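Local coordinates for protein of unknown function with a Fic domain (Bacteroides thetaiotaomicron VPI-5482, PDB 3CUC) that is of unknown function but has a mostly helical fold that includes a domain of the Fic/DOC family, at residues A[52-55]-A[56-60]; A[76-79]-A[80-83]; A[97-100]-A[101-105]; A[206-209]-A[210-213]. All coordinates share one frame; numbering follows the deposited sequence.

Contact 1. Residues A[52-55]-A[56-60]; sequences QTKL and LLMFG
Thr-53 and Leu-57 sit one helical turn apart, with their side chains side by side and pointing the same way. CG2 of Thr-53 meets CD1 of Leu-57 at 3.9 Å. OG1 of Thr-53 lies beside the backbone N (chi1 -59°), which leaves CG2 anti to that N and next to Leu-57. The same two residues share a backbone bond, Leu-57 N to Thr-53 O at 3.0 Å. Met-58, a selenomethionine, bonds from its N to Lys-54 O at 2.9 Å. Leu-56 N reaches Gln-52 O at 3.3 Å and also makes a weak bond to Thr-53 O. The last bond of the series, Phe-59 N to Leu-55 O, is weak. The side chains of these two residues cross, and CD2 of Leu-55 comes obliquely to CD1 of the Phe-59 ring at 4.2 Å.

Further out, OG1 of Thr-53 bonds to Thr-49 O. The amide of Gln-52 is fixed at both ends, its OE1 by Thr-49 N and its NE2 by Asn-65 O and Ser-63 O. Thr-53 and Leu-56 pack on Met-74 of helix 68-89, while Lys-54 lies on Leu-34 of helix 22-42. Gly-60 N bonds to Leu-56 O, and a further backbone bond joins Leu-55 to Glu-61. Gly-60 is the first residue to leave helical angles and has a positive phi, a conformation common for glycine at the C-terminal end of an alpha-helix.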
ATOM      1  N   GLN A  52      19.339  -3.812 -10.165  1.00 47.07           N
ATOM      2  CA  GLN A  52      18.585  -4.928 -10.726  1.00 46.22           C
ATOM      3  C   GLN A  52      17.139  -4.483 -10.973  1.00 46.31           C
ATOM      4  O   GLN A  52      16.558  -4.765 -12.024  1.00 47.12           O
ATOM      5  CB  GLN A  52      18.652  -6.149  -9.791  1.00 45.83           C
ATOM      6  CG  GLN A  52      20.003  -6.837  -9.775  1.00 41.63           C
ATOM      7  CD  GLN A  52      20.067  -7.939  -8.771  1.00 43.44           C
ATOM      8  OE1 GLN A  52      19.651  -7.773  -7.632  1.00 46.59           O
ATOM      9  NE2 GLN A  52      20.594  -9.089  -9.185  1.00 45.08           N
ATOM     10  N   THR A  53      16.578  -3.753 -10.019  1.00 45.72           N
ATOM     11  CA  THR A  53      15.196  -3.308 -10.113  1.00 46.37           C
ATOM     12  C   THR A  53      14.997  -2.258 -11.202  1.00 46.94           C
ATOM     13  O   THR A  53      14.070  -2.359 -12.011  1.00 47.74           O
ATOM     14  CB  THR A  53      14.700  -2.683  -8.794  1.00 46.14           C
ATOM     15  OG1 THR A  53      14.799  -3.635  -7.726  1.00 48.32           O
ATOM     16  CG2 THR A  53      13.251  -2.222  -8.928  1.00 45.22           C
ATOM     17  N   LYS A  54      15.834  -1.222 -11.182  1.00 47.67           N
ATOM     18  CA  LYS A  54      15.729  -0.102 -12.130  1.00 47.10           C
ATOM     19  C   LYS A  54      15.859  -0.559 -13.576  1.00 45.59           C
ATOM     20  O   LYS A  54      15.018  -0.234 -14.407  1.00 45.99           O
ATOM     21  CB  LYS A  54      16.819   0.928 -11.846  1.00 47.61           C
ATOM     22  CG  LYS A  54      16.796   2.157 -12.757  1.00 49.59           C
ATOM     23  CD  LYS A  54      17.928   3.135 -12.398  1.00 49.66           C
ATOM     24  CE  LYS A  54      17.486   4.604 -12.488  1.00 52.73           C
ATOM     25  NZ  LYS A  54      18.366   5.499 -11.674  1.00 51.81           N
ATOM     26  N   LEU A  55      16.917  -1.312 -13.867  1.00 43.67           N
ATOM     27  CA  LEU A  55      17.120  -1.874 -15.201  1.00 42.03           C
ATOM     28  C   LEU A  55      15.992  -2.822 -15.648  1.00 41.59           C
ATOM     29  O   LEU A  55      15.787  -3.015 -16.851  1.00 42.48           O
ATOM     30  CB  LEU A  55      18.472  -2.590 -15.281  1.00 41.90           C
ATOM     31  CG  LEU A  55      19.706  -1.681 -15.298  1.00 41.30           C
ATOM     32  CD1 LEU A  55      20.993  -2.475 -15.101  1.00 34.11           C
ATOM     33  CD2 LEU A  55      19.768  -0.889 -16.596  1.00 42.88           C
ATOM     34  N   LEU A  56      15.267  -3.417 -14.699  1.00 39.45           N
ATOM     35  CA  LEU A  56      14.075  -4.197 -15.035  1.00 37.85           C
ATOM     36  C   LEU A  56      12.920  -3.291 -15.468  1.00 37.95           C
ATOM     37  O   LEU A  56      12.363  -3.464 -16.546  1.00 37.58           O
ATOM     38  CB  LEU A  56      13.621  -5.071 -13.861  1.00 36.81           C
ATOM     39  CG  LEU A  56      12.303  -5.834 -14.098  1.00 35.12           C
ATOM     40  CD1 LEU A  56      12.522  -7.023 -15.021  1.00 27.66           C
ATOM     41  CD2 LEU A  56      11.670  -6.284 -12.791  1.00 34.25           C
ATOM     42  N   LEU A  57      12.550  -2.344 -14.619  1.00 38.24           N
ATOM     43  CA  LEU A  57      11.363  -1.526 -14.867  1.00 39.20           C
ATOM     44  C   LEU A  57      11.515  -0.485 -15.981  1.00 39.85           C
ATOM     45  O   LEU A  57      10.526  -0.134 -16.610  1.00 39.70           O
ATOM     46  CB  LEU A  57      10.939  -0.823 -13.584  1.00 39.63           C
ATOM     47  CG  LEU A  57      10.399  -1.754 -12.505  1.00 39.50           C
ATOM     48  CD1 LEU A  57      10.254  -1.002 -11.192  1.00 31.52           C
ATOM     49  CD2 LEU A  57       9.068  -2.338 -12.969  1.00 34.66           C
HETATM   50  N   MSE A  58      12.738  -0.001 -16.210  1.00 40.77           N
HETATM   51  CA  MSE A  58      12.965   1.015 -17.230  0.70 40.54           C
HETATM   52  C   MSE A  58      13.365   0.416 -18.567  1.00 40.45           C
HETATM   53  O   MSE A  58      13.063   0.987 -19.597  1.00 42.09           O
HETATM   54  CB  MSE A  58      14.026   2.012 -16.763  0.70 40.90           C
HETATM   55  CG  MSE A  58      13.611   2.807 -15.520  0.70 42.89           C
HETATM   56 SE   MSE A  58      11.980   3.886 -15.734  0.53 41.54          SE
HETATM   57  CE  MSE A  58      12.542   5.014 -17.321  0.70 36.47           C
ATOM     58  N   PHE A  59      14.036  -0.730 -18.555  1.00 40.37           N
ATOM     59  CA  PHE A  59      14.521  -1.346 -19.796  1.00 40.46           C
ATOM     60  C   PHE A  59      14.140  -2.813 -20.008  1.00 38.13           C
ATOM     61  O   PHE A  59      14.449  -3.373 -21.052  1.00 36.71           O
ATOM     62  CB  PHE A  59      16.053  -1.246 -19.852  1.00 43.22           C
ATOM     63  CG  PHE A  59      16.571   0.164 -19.896  1.00 47.63           C
ATOM     64  CD1 PHE A  59      16.674   0.912 -18.728  1.00 51.89           C
ATOM     65  CD2 PHE A  59      16.967   0.737 -21.101  1.00 50.22           C
ATOM     66  CE1 PHE A  59      17.147   2.219 -18.754  1.00 52.36           C
ATOM     67  CE2 PHE A  59      17.446   2.037 -21.141  1.00 51.99           C
ATOM     68  CZ  PHE A  59      17.537   2.782 -19.962  1.00 52.55           C
ATOM     69  N   GLY A  60      13.500  -3.449 -19.031  1.00 36.31           N
ATOM     70  CA  GLY A  60      13.246  -4.885 -19.103  1.00 34.26           C
ATOM     71  C   GLY A  60      14.513  -5.712 -19.228  1.00 32.93           C
ATOM     72  O   GLY A  60      14.504  -6.784 -19.843  1.00 32.61           O
TER

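Contact 2. Residues A[76-79]-A[80-83]; sequences AHNV and GLEM
Glu-82 N bonds to Asn-78 O at 3.1 Å. The neighbouring bonds run Gly-80 N to Ala-76 O and Leu-81 N to His-77 O. Met-83 N to Val-79 O completes the set at 2.9 Å. The charged end of Glu-82 turns away from this turn and forms a salt bridge from OE2 to Lys-85. The amide of Asn-78 is held from outside as well, since OD1 accepts from ND2 of Asn-37. His-77 ND1 bonds to OD1 of that same asparagine. Asn-37 thus ties two successive side chains of this helix to helix 22-42.

The four backbone bonds form the regular i to i+4 ladder of an alpha-helix, here in the middle of helix 68-89. Asn-78 and Leu-81 cross at an angle, and OD1 lies 4.1 Å from CD2 of the leucine. With CG of Asn-78 anti to N (chi1 -175°), OD1 comes beside that methyl. CG of Met-83, a selenomethionine, lies 3.5 Å from Val-79 O, one turn back. The Met-83 side chain also packs on Phe-99, Leu-103 and Thr-106 of helix 97-107. Leu-81 packs on Phe-32 and Met-218, and the His-77 ring meets that of Phe-36.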
ATOM      1  N   ALA A  76       5.452  -8.302 -11.503  1.00 41.62           N
ATOM      2  CA  ALA A  76       4.026  -8.510 -11.258  1.00 41.68           C
ATOM      3  C   ALA A  76       3.478  -7.413 -10.342  1.00 43.13           C
ATOM      4  O   ALA A  76       2.368  -6.920 -10.549  1.00 44.09           O
ATOM      5  CB  ALA A  76       3.787  -9.881 -10.651  1.00 41.16           C
ATOM      6  N   HIS A  77       4.264  -7.033  -9.337  1.00 43.04           N
ATOM      7  CA  HIS A  77       3.900  -5.940  -8.445  1.00 43.29           C
ATOM      8  C   HIS A  77       3.719  -4.632  -9.208  1.00 43.68           C
ATOM      9  O   HIS A  77       2.848  -3.830  -8.875  1.00 43.79           O
ATOM     10  CB  HIS A  77       4.956  -5.759  -7.357  1.00 42.87           C
ATOM     11  CG  HIS A  77       4.587  -4.737  -6.334  1.00 42.09           C
ATOM     12  ND1 HIS A  77       4.873  -3.400  -6.489  1.00 40.67           N
ATOM     13  CD2 HIS A  77       3.948  -4.854  -5.146  1.00 41.29           C
ATOM     14  CE1 HIS A  77       4.432  -2.735  -5.437  1.00 45.21           C
ATOM     15  NE2 HIS A  77       3.867  -3.594  -4.605  1.00 45.18           N
ATOM     16  N   ASN A  78       4.534  -4.410 -10.231  1.00 43.82           N
ATOM     17  CA  ASN A  78       4.378  -3.200 -11.038  1.00 44.21           C
ATOM     18  C   ASN A  78       3.099  -3.246 -11.873  1.00 44.47           C
ATOM     19  O   ASN A  78       2.491  -2.215 -12.132  1.00 44.43           O
ATOM     20  CB  ASN A  78       5.577  -2.980 -11.949  1.00 44.02           C
ATOM     21  CG  ASN A  78       5.495  -1.678 -12.693  1.00 44.78           C
ATOM     22  OD1 ASN A  78       5.318  -0.630 -12.089  1.00 49.23           O
ATOM     23  ND2 ASN A  78       5.607  -1.735 -14.012  1.00 42.67           N
ATOM     24  N   VAL A  79       2.704  -4.445 -12.307  1.00 44.94           N
ATOM     25  CA  VAL A  79       1.419  -4.624 -12.983  1.00 44.56           C
ATOM     26  C   VAL A  79       0.316  -4.313 -11.973  1.00 45.81           C
ATOM     27  O   VAL A  79      -0.682  -3.680 -12.308  1.00 46.53           O
ATOM     28  CB  VAL A  79       1.254  -6.061 -13.571  1.00 44.91           C
ATOM     29  CG1 VAL A  79      -0.162  -6.279 -14.084  1.00 40.11           C
ATOM     30  CG2 VAL A  79       2.275  -6.307 -14.684  1.00 36.62           C
ATOM     31  N   GLY A  80       0.519  -4.742 -10.730  1.00 46.23           N
ATOM     32  CA  GLY A  80      -0.386  -4.403  -9.640  1.00 46.66           C
ATOM     33  C   GLY A  80      -0.536  -2.907  -9.444  1.00 47.08           C
ATOM     34  O   GLY A  80      -1.645  -2.420  -9.261  1.00 48.51           O
ATOM     35  N   LEU A  81       0.576  -2.175  -9.472  1.00 47.20           N
ATOM     36  CA  LEU A  81       0.528  -0.710  -9.336  1.00 46.89           C
ATOM     37  C   LEU A  81      -0.316  -0.107 -10.458  1.00 45.98           C
ATOM     38  O   LEU A  81      -1.219   0.684 -10.205  1.00 46.68           O
ATOM     39  CB  LEU A  81       1.937  -0.095  -9.337  1.00 47.63           C
ATOM     40  CG  LEU A  81       2.042   1.439  -9.411  1.00 48.13           C
ATOM     41  CD1 LEU A  81       1.299   2.077  -8.249  1.00 49.93           C
ATOM     42  CD2 LEU A  81       3.502   1.909  -9.450  1.00 45.89           C
ATOM     43  N   GLU A  82      -0.041  -0.510 -11.692  1.00 45.15           N
ATOM     44  CA  GLU A  82      -0.849  -0.078 -12.831  1.00 45.09           C
ATOM     45  C   GLU A  82      -2.338  -0.358 -12.612  1.00 44.27           C
ATOM     46  O   GLU A  82      -3.179   0.487 -12.919  1.00 43.78           O
ATOM     47  CB  GLU A  82      -0.361  -0.731 -14.135  1.00 45.00           C
ATOM     48  CG  GLU A  82       0.843  -0.034 -14.762  1.00 48.68           C
ATOM     49  CD  GLU A  82       0.639   1.469 -14.907  1.00 57.43           C
ATOM     50  OE1 GLU A  82      -0.459   1.888 -15.344  1.00 59.91           O
ATOM     51  OE2 GLU A  82       1.572   2.231 -14.572  1.00 60.17           O
HETATM   52  N   MSE A  83      -2.650  -1.532 -12.065  1.00 43.84           N
HETATM   53  CA  MSE A  83      -4.029  -1.902 -11.770  1.00 42.94           C
HETATM   54  C   MSE A  83      -4.680  -0.927 -10.802  1.00 43.59           C
HETATM   55  O   MSE A  83      -5.773  -0.454 -11.073  1.00 44.02           O
HETATM   56  CB  MSE A  83      -4.122  -3.328 -11.212  1.00 42.86           C
HETATM   57  CG  MSE A  83      -4.068  -4.405 -12.280  1.00 42.55           C
HETATM   58 SE   MSE A  83      -3.947  -6.148 -11.498  0.75 40.79          SE
HETATM   59  CE  MSE A  83      -5.545  -6.123 -10.370  1.00 34.60           C
TER

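Contact 3. Residues A[97-100]-A[101-105]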
ATOM      1  N   GLU A  97     -14.211  -6.847  -3.459  1.00 46.84           N
ATOM      2  CA  GLU A  97     -13.448  -8.020  -3.035  1.00 47.09           C
ATOM      3  C   GLU A  97     -12.761  -8.664  -4.236  1.00 46.52           C
ATOM      4  O   GLU A  97     -11.624  -9.108  -4.126  1.00 47.36           O
ATOM      5  CB  GLU A  97     -14.339  -9.046  -2.327  1.00 46.64           C
ATOM      6  CG  GLU A  97     -14.799  -8.632  -0.941  1.00 48.12           C
ATOM      7  CD  GLU A  97     -15.630  -9.704  -0.263  1.00 49.55           C
ATOM      8  OE1 GLU A  97     -15.077 -10.789   0.018  1.00 54.99           O
ATOM      9  OE2 GLU A  97     -16.829  -9.453  -0.003  1.00 53.62           O
ATOM     10  N   SER A  98     -13.435  -8.693  -5.384  1.00 46.11           N
ATOM     11  CA  SER A  98     -12.870  -9.324  -6.579  1.00 46.39           C
ATOM     12  C   SER A  98     -11.640  -8.593  -7.096  1.00 46.81           C
ATOM     13  O   SER A  98     -10.713  -9.230  -7.595  1.00 47.06           O
ATOM     14  CB  SER A  98     -13.912  -9.447  -7.688  1.00 45.80           C
ATOM     15  OG  SER A  98     -14.732  -8.295  -7.741  1.00 49.76           O
ATOM     16  N   PHE A  99     -11.617  -7.266  -6.971  1.00 47.20           N
ATOM     17  CA  PHE A  99     -10.433  -6.503  -7.368  1.00 47.20           C
ATOM     18  C   PHE A  99      -9.245  -6.855  -6.478  1.00 48.25           C
ATOM     19  O   PHE A  99      -8.133  -7.029  -6.976  1.00 49.42           O
ATOM     20  CB  PHE A  99     -10.682  -4.989  -7.326  1.00 46.80           C
ATOM     21  CG  PHE A  99      -9.446  -4.165  -7.615  1.00 46.02           C
ATOM     22  CD1 PHE A  99      -8.942  -4.083  -8.909  1.00 43.54           C
ATOM     23  CD2 PHE A  99      -8.779  -3.490  -6.593  1.00 40.93           C
ATOM     24  CE1 PHE A  99      -7.801  -3.339  -9.182  1.00 43.47           C
ATOM     25  CE2 PHE A  99      -7.636  -2.748  -6.856  1.00 43.08           C
ATOM     26  CZ  PHE A  99      -7.147  -2.667  -8.152  1.00 44.80           C
ATOM     27  N   ILE A 100      -9.487  -6.970  -5.173  1.00 48.37           N
ATOM     28  CA  ILE A 100      -8.425  -7.268  -4.213  1.00 48.31           C
ATOM     29  C   ILE A 100      -7.868  -8.667  -4.459  1.00 49.11           C
ATOM     30  O   ILE A 100      -6.657  -8.886  -4.386  1.00 47.92           O
ATOM     31  CB  ILE A 100      -8.919  -7.150  -2.756  1.00 48.19           C
ATOM     32  CG1 ILE A 100      -9.355  -5.716  -2.449  1.00 47.48           C
ATOM     33  CG2 ILE A 100      -7.814  -7.547  -1.786  1.00 45.61           C
ATOM     34  CD1 ILE A 100     -10.079  -5.568  -1.134  1.00 45.86           C
ATOM     35  N   ARG A 101      -8.761  -9.598  -4.770  1.00 50.56           N
ATOM     36  CA  ARG A 101      -8.379 -10.973  -5.073  1.00 52.42           C
ATOM     37  C   ARG A 101      -7.545 -11.029  -6.352  1.00 52.30           C
ATOM     38  O   ARG A 101      -6.522 -11.706  -6.401  1.00 52.57           O
ATOM     39  CB  ARG A 101      -9.623 -11.860  -5.199  1.00 53.27           C
ATOM     40  CG  ARG A 101     -10.455 -11.965  -3.912  1.00 58.02           C
ATOM     41  CD  ARG A 101     -11.900 -12.390  -4.187  1.00 65.62           C
ATOM     42  NE  ARG A 101     -11.981 -13.838  -4.329  1.00 67.58           N
ATOM     43  CZ  ARG A 101     -12.142 -14.694  -3.322  1.00 73.96           C
ATOM     44  NH1 ARG A 101     -12.268 -14.264  -2.074  1.00 76.25           N
ATOM     45  NH2 ARG A 101     -12.183 -15.996  -3.565  1.00 77.77           N
ATOM     46  N   GLU A 102      -7.976 -10.303  -7.378  1.00 52.42           N
ATOM     47  CA  GLU A 102      -7.227 -10.219  -8.631  1.00 53.11           C
ATOM     48  C   GLU A 102      -5.852  -9.583  -8.405  1.00 52.10           C
ATOM     49  O   GLU A 102      -4.879  -9.921  -9.079  1.00 51.65           O
ATOM     50  CB  GLU A 102      -8.015  -9.413  -9.673  1.00 54.17           C
ATOM     51  CG  GLU A 102      -7.409  -9.418 -11.078  1.00 59.66           C
ATOM     52  CD  GLU A 102      -7.363 -10.807 -11.697  1.00 66.47           C
ATOM     53  OE1 GLU A 102      -8.439 -11.416 -11.866  1.00 74.85           O
ATOM     54  OE2 GLU A 102      -6.255 -11.293 -12.017  1.00 71.14           O
ATOM     55  N   LEU A 103      -5.787  -8.662  -7.451  1.00 51.42           N
ATOM     56  CA  LEU A 103      -4.535  -8.010  -7.083  1.00 51.06           C
ATOM     57  C   LEU A 103      -3.558  -9.029  -6.505  1.00 50.66           C
ATOM     58  O   LEU A 103      -2.385  -9.049  -6.871  1.00 50.20           O
ATOM     59  CB  LEU A 103      -4.801  -6.892  -6.066  1.00 51.20           C
ATOM     60  CG  LEU A 103      -3.881  -5.667  -6.060  1.00 52.12           C
ATOM     61  CD1 LEU A 103      -3.701  -5.069  -7.458  1.00 51.76           C
ATOM     62  CD2 LEU A 103      -4.440  -4.626  -5.106  1.00 51.01           C
ATOM     63  N   ASN A 104      -4.053  -9.879  -5.610  1.00 50.60           N
ATOM     64  CA  ASN A 104      -3.240 -10.938  -5.025  1.00 51.12           C
ATOM     65  C   ASN A 104      -2.756 -11.926  -6.089  1.00 51.72           C
ATOM     66  O   ASN A 104      -1.565 -12.243  -6.170  1.00 51.52           O
ATOM     67  CB  ASN A 104      -4.036 -11.680  -3.952  1.00 51.46           C
ATOM     68  CG  ASN A 104      -3.179 -12.647  -3.160  1.00 51.30           C
ATOM     69  OD1 ASN A 104      -3.192 -13.853  -3.412  1.00 50.07           O
ATOM     70  ND2 ASN A 104      -2.414 -12.118  -2.208  1.00 49.87           N
ATOM     71  N   ARG A 105      -3.693 -12.394  -6.908  1.00 51.87           N
ATOM     72  CA  ARG A 105      -3.384 -13.281  -8.020  1.00 52.92           C
ATOM     73  C   ARG A 105      -2.283 -12.691  -8.902  1.00 50.82           C
ATOM     74  O   ARG A 105      -1.396 -13.404  -9.348  1.00 49.85           O
ATOM     75  CB  ARG A 105      -4.653 -13.525  -8.847  1.00 52.96           C
ATOM     76  CG  ARG A 105      -4.524 -14.549  -9.992  1.00 57.30           C
ATOM     77  CD  ARG A 105      -5.890 -14.849 -10.661  1.00 59.73           C
ATOM     78  NE  ARG A 105      -6.894 -15.352  -9.703  1.00 70.91           N
ATOM     79  CZ  ARG A 105      -7.962 -14.680  -9.245  1.00 73.95           C
ATOM     80  NH1 ARG A 105      -8.233 -13.443  -9.649  1.00 75.11           N
ATOM     81  NH2 ARG A 105      -8.781 -15.261  -8.369  1.00 71.51           N
TER
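Helix 97-107 belongs to the Fic/DOC family region, and in its first turns Phe-99 meets Leu-103 and Arg-101 lies along Glu-97. The backbone is regular alpha-helix. Arg-101 N bonds to Glu-97 O at 3.0 Å. Glu-102 N pairs likewise with Ser-98 O, Leu-103 N with Phe-99 O, and Asn-104 N with Ile-100 O.

On the inner side, CE2 of the Phe-99 ring meets CD2 of Leu-103 at 4.1 Å, and the two side chains cross. With CG of Phe-99 anti to its N (chi1 175°), the ring lies beside Leu-103.

The aliphatic part of Arg-101 runs back over the preceding turn, with CD 3.3 Å from Glu-97 O. The chain then bends at chi3, and the guanidinium leaves for partners outside: NH2 forms a salt bridge with Glu-132, and the group makes a cation-pi contact with Tyr-133. Glu-97 and Arg-101 do not pair directly, as Glu-97 OE1 and Arg-101 NH1 are 4.9 Å apart. They share Tyr-133 instead, whose hydroxyl bonds to Glu-97 OE1. One turn on, Arg-105 NH1 and Glu-102 OE1 form a salt bridge at 3.0 Å, though the hydrogen bond in it is weak.

Asn-104 ties the helix to the Fic signature loop, through ND2 to the backbone O of Asp-197. Phe-99 and Leu-103 face Met-83 of helix 68-89, Ile-100 packs on Met-160 and Val-164 of helix 156-173, and Ile-100 and Leu-103 both reach Ile-202 of helix 199-213.

Contact 4. Residues A[206-209]-A[210-213]; sequences LVNF and VLHR
The backbone from Leu-206 to Arg-213 is regular, with four i to i+4 bonds: Val-210 N to Leu-206 O, Leu-211 N to Val-207 O (3.0 Å), His-212 N to Asn-208 O and Arg-213 N to Phe-209 O. These are the last turns of helix 199-213, the helix whose first turn contains the end of the HPFxDGNGR signature of Fic proteins.

Val-207 and Leu-211 run side by side, and CG1 of the valine meets CD1 of the leucine at 4.0 Å. That same leucine methyl lies 3.9 Å from OD1 of Asn-208, whose side chain crosses the leucine. OD1 also accepts from the backbone N of Ile-219, so this buried oxygen has a polar partner. Val-210 turns its CG2 to CD2 of the Phe-209 ring at 4.1 Å, and also packs on Ala-182 and Leu-185 of helix 178-192. His-212 NE2 is bonded to the side-chain amide of Gln-89.

Arg-213 is buried, and its guanidinium is gripped by backbone oxygens: NE by Ala-88, NH1 by Arg-93, and NH2, weakly, by Glu-87. These bonds tie the helix to the end of helix 68-89 and the loop beyond. They probably fix the rotation of the group against Phe-209. The ring and guanidinium planes are 57° apart, and CZ of Phe-209 sits 3.5 Å above the guanidinium plane of Arg-213, over its centre.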
ATOM      1  N   LEU A 206      -3.263  -0.707  -1.424  1.00 45.41           N
ATOM      2  CA  LEU A 206      -4.572  -0.142  -1.105  1.00 45.48           C
ATOM      3  C   LEU A 206      -4.448   1.296  -0.598  1.00 45.13           C
ATOM      4  O   LEU A 206      -5.317   2.120  -0.873  1.00 45.84           O
ATOM      5  CB  LEU A 206      -5.326  -1.017  -0.088  1.00 45.36           C
ATOM      6  CG  LEU A 206      -5.819  -2.381  -0.588  1.00 45.96           C
ATOM      7  CD1 LEU A 206      -6.292  -3.235   0.575  1.00 40.37           C
ATOM      8  CD2 LEU A 206      -6.926  -2.231  -1.637  1.00 45.47           C
ATOM      9  N   VAL A 207      -3.373   1.602   0.125  1.00 43.98           N
ATOM     10  CA  VAL A 207      -3.136   2.973   0.567  1.00 43.38           C
ATOM     11  C   VAL A 207      -3.035   3.864  -0.653  1.00 44.71           C
ATOM     12  O   VAL A 207      -3.732   4.872  -0.760  1.00 45.39           O
ATOM     13  CB  VAL A 207      -1.837   3.123   1.377  1.00 43.47           C
ATOM     14  CG1 VAL A 207      -1.443   4.594   1.488  1.00 36.71           C
ATOM     15  CG2 VAL A 207      -1.986   2.497   2.750  1.00 40.81           C
ATOM     16  N   ASN A 208      -2.172   3.476  -1.581  1.00 45.27           N
ATOM     17  CA  ASN A 208      -1.941   4.285  -2.764  1.00 45.66           C
ATOM     18  C   ASN A 208      -3.131   4.302  -3.716  1.00 46.04           C
ATOM     19  O   ASN A 208      -3.278   5.240  -4.507  1.00 46.86           O
ATOM     20  CB  ASN A 208      -0.650   3.854  -3.462  1.00 45.26           C
ATOM     21  CG  ASN A 208       0.593   4.299  -2.701  1.00 44.83           C
ATOM     22  OD1 ASN A 208       0.576   5.306  -1.988  1.00 44.06           O
ATOM     23  ND2 ASN A 208       1.676   3.553  -2.852  1.00 40.95           N
ATOM     24  N   PHE A 209      -3.994   3.291  -3.616  1.00 45.50           N
ATOM     25  CA  PHE A 209      -5.267   3.312  -4.333  1.00 45.58           C
ATOM     26  C   PHE A 209      -6.108   4.481  -3.841  1.00 45.52           C
ATOM     27  O   PHE A 209      -6.626   5.262  -4.633  1.00 45.29           O
ATOM     28  CB  PHE A 209      -6.019   1.994  -4.143  1.00 45.36           C
ATOM     29  CG  PHE A 209      -7.467   2.046  -4.553  1.00 44.15           C
ATOM     30  CD1 PHE A 209      -7.842   1.833  -5.874  1.00 46.95           C
ATOM     31  CD2 PHE A 209      -8.458   2.284  -3.612  1.00 44.34           C
ATOM     32  CE1 PHE A 209      -9.182   1.865  -6.252  1.00 45.70           C
ATOM     33  CE2 PHE A 209      -9.795   2.321  -3.981  1.00 45.96           C
ATOM     34  CZ  PHE A 209     -10.157   2.109  -5.307  1.00 45.49           C
ATOM     35  N   VAL A 210      -6.226   4.596  -2.524  1.00 45.82           N
ATOM     36  CA  VAL A 210      -7.030   5.646  -1.929  1.00 46.13           C
ATOM     37  C   VAL A 210      -6.463   7.024  -2.282  1.00 46.91           C
ATOM     38  O   VAL A 210      -7.182   7.887  -2.789  1.00 47.22           O
ATOM     39  CB  VAL A 210      -7.131   5.469  -0.399  1.00 46.54           C
ATOM     40  CG1 VAL A 210      -7.917   6.623   0.224  1.00 46.18           C
ATOM     41  CG2 VAL A 210      -7.780   4.123  -0.064  1.00 42.80           C
ATOM     42  N   LEU A 211      -5.170   7.210  -2.043  1.00 46.80           N
ATOM     43  CA  LEU A 211      -4.528   8.492  -2.298  1.00 46.86           C
ATOM     44  C   LEU A 211      -4.633   8.911  -3.761  1.00 47.26           C
ATOM     45  O   LEU A 211      -4.902  10.070  -4.059  1.00 48.15           O
ATOM     46  CB  LEU A 211      -3.053   8.453  -1.890  1.00 47.10           C
ATOM     47  CG  LEU A 211      -2.713   8.268  -0.410  1.00 44.31           C
ATOM     48  CD1 LEU A 211      -1.202   8.234  -0.206  1.00 40.77           C
ATOM     49  CD2 LEU A 211      -3.321   9.370   0.407  1.00 40.04           C
ATOM     50  N   HIS A 212      -4.413   7.977  -4.678  1.00 47.60           N
ATOM     51  CA  HIS A 212      -4.452   8.309  -6.102  1.00 48.27           C
ATOM     52  C   HIS A 212      -5.864   8.716  -6.547  1.00 48.85           C
ATOM     53  O   HIS A 212      -6.040   9.696  -7.283  1.00 48.94           O
ATOM     54  CB  HIS A 212      -3.956   7.134  -6.939  1.00 47.79           C
ATOM     55  CG  HIS A 212      -3.755   7.464  -8.381  1.00 48.33           C
ATOM     56  ND1 HIS A 212      -2.813   8.372  -8.810  1.00 48.91           N
ATOM     57  CD2 HIS A 212      -4.364   6.995  -9.496  1.00 47.10           C
ATOM     58  CE1 HIS A 212      -2.856   8.454 -10.128  1.00 48.13           C
ATOM     59  NE2 HIS A 212      -3.786   7.628 -10.568  1.00 46.08           N
ATOM     60  N   ARG A 213      -6.858   7.953  -6.095  1.00 48.76           N
ATOM     61  CA  ARG A 213      -8.255   8.228  -6.409  1.00 48.44           C
ATOM     62  C   ARG A 213      -8.642   9.659  -6.064  1.00 47.75           C
ATOM     63  O   ARG A 213      -9.340  10.305  -6.840  1.00 48.58           O
ATOM     64  CB  ARG A 213      -9.171   7.247  -5.672  1.00 48.87           C
ATOM     65  CG  ARG A 213     -10.627   7.695  -5.576  1.00 48.79           C
ATOM     66  CD  ARG A 213     -11.543   6.505  -5.392  1.00 50.94           C
ATOM     67  NE  ARG A 213     -11.618   5.715  -6.617  1.00 48.26           N
ATOM     68  CZ  ARG A 213     -12.339   4.611  -6.771  1.00 45.35           C
ATOM     69  NH1 ARG A 213     -13.068   4.136  -5.776  1.00 45.60           N
ATOM     70  NH2 ARG A 213     -12.327   3.988  -7.936  1.00 52.09           N
TER

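All four are local contacts between successive turns of one helix, but their depth differs. Contact 4 is the most buried, its centre about 8 Å from the chain's centre. The centre of contact 1 is the farthest, about 21 Å from the chain's centre, and several of its residues are exposed. Contact 2 links its neighbours: CD2 of Leu-57 packs on CG of Asn-78 at 3.6 Å, and CE of Met-83 packs on CD1 of Leu-103, also at 3.6 Å. Contacts 3 and 4 do not touch, yet both meet helix 68-89. Chemistry follows place. Charged pairs lie at the more open contacts 2 and 3, whereas buried contact 4 holds its arginine by backbone oxygens. In contact 1 the side chains that meet are mostly apolar.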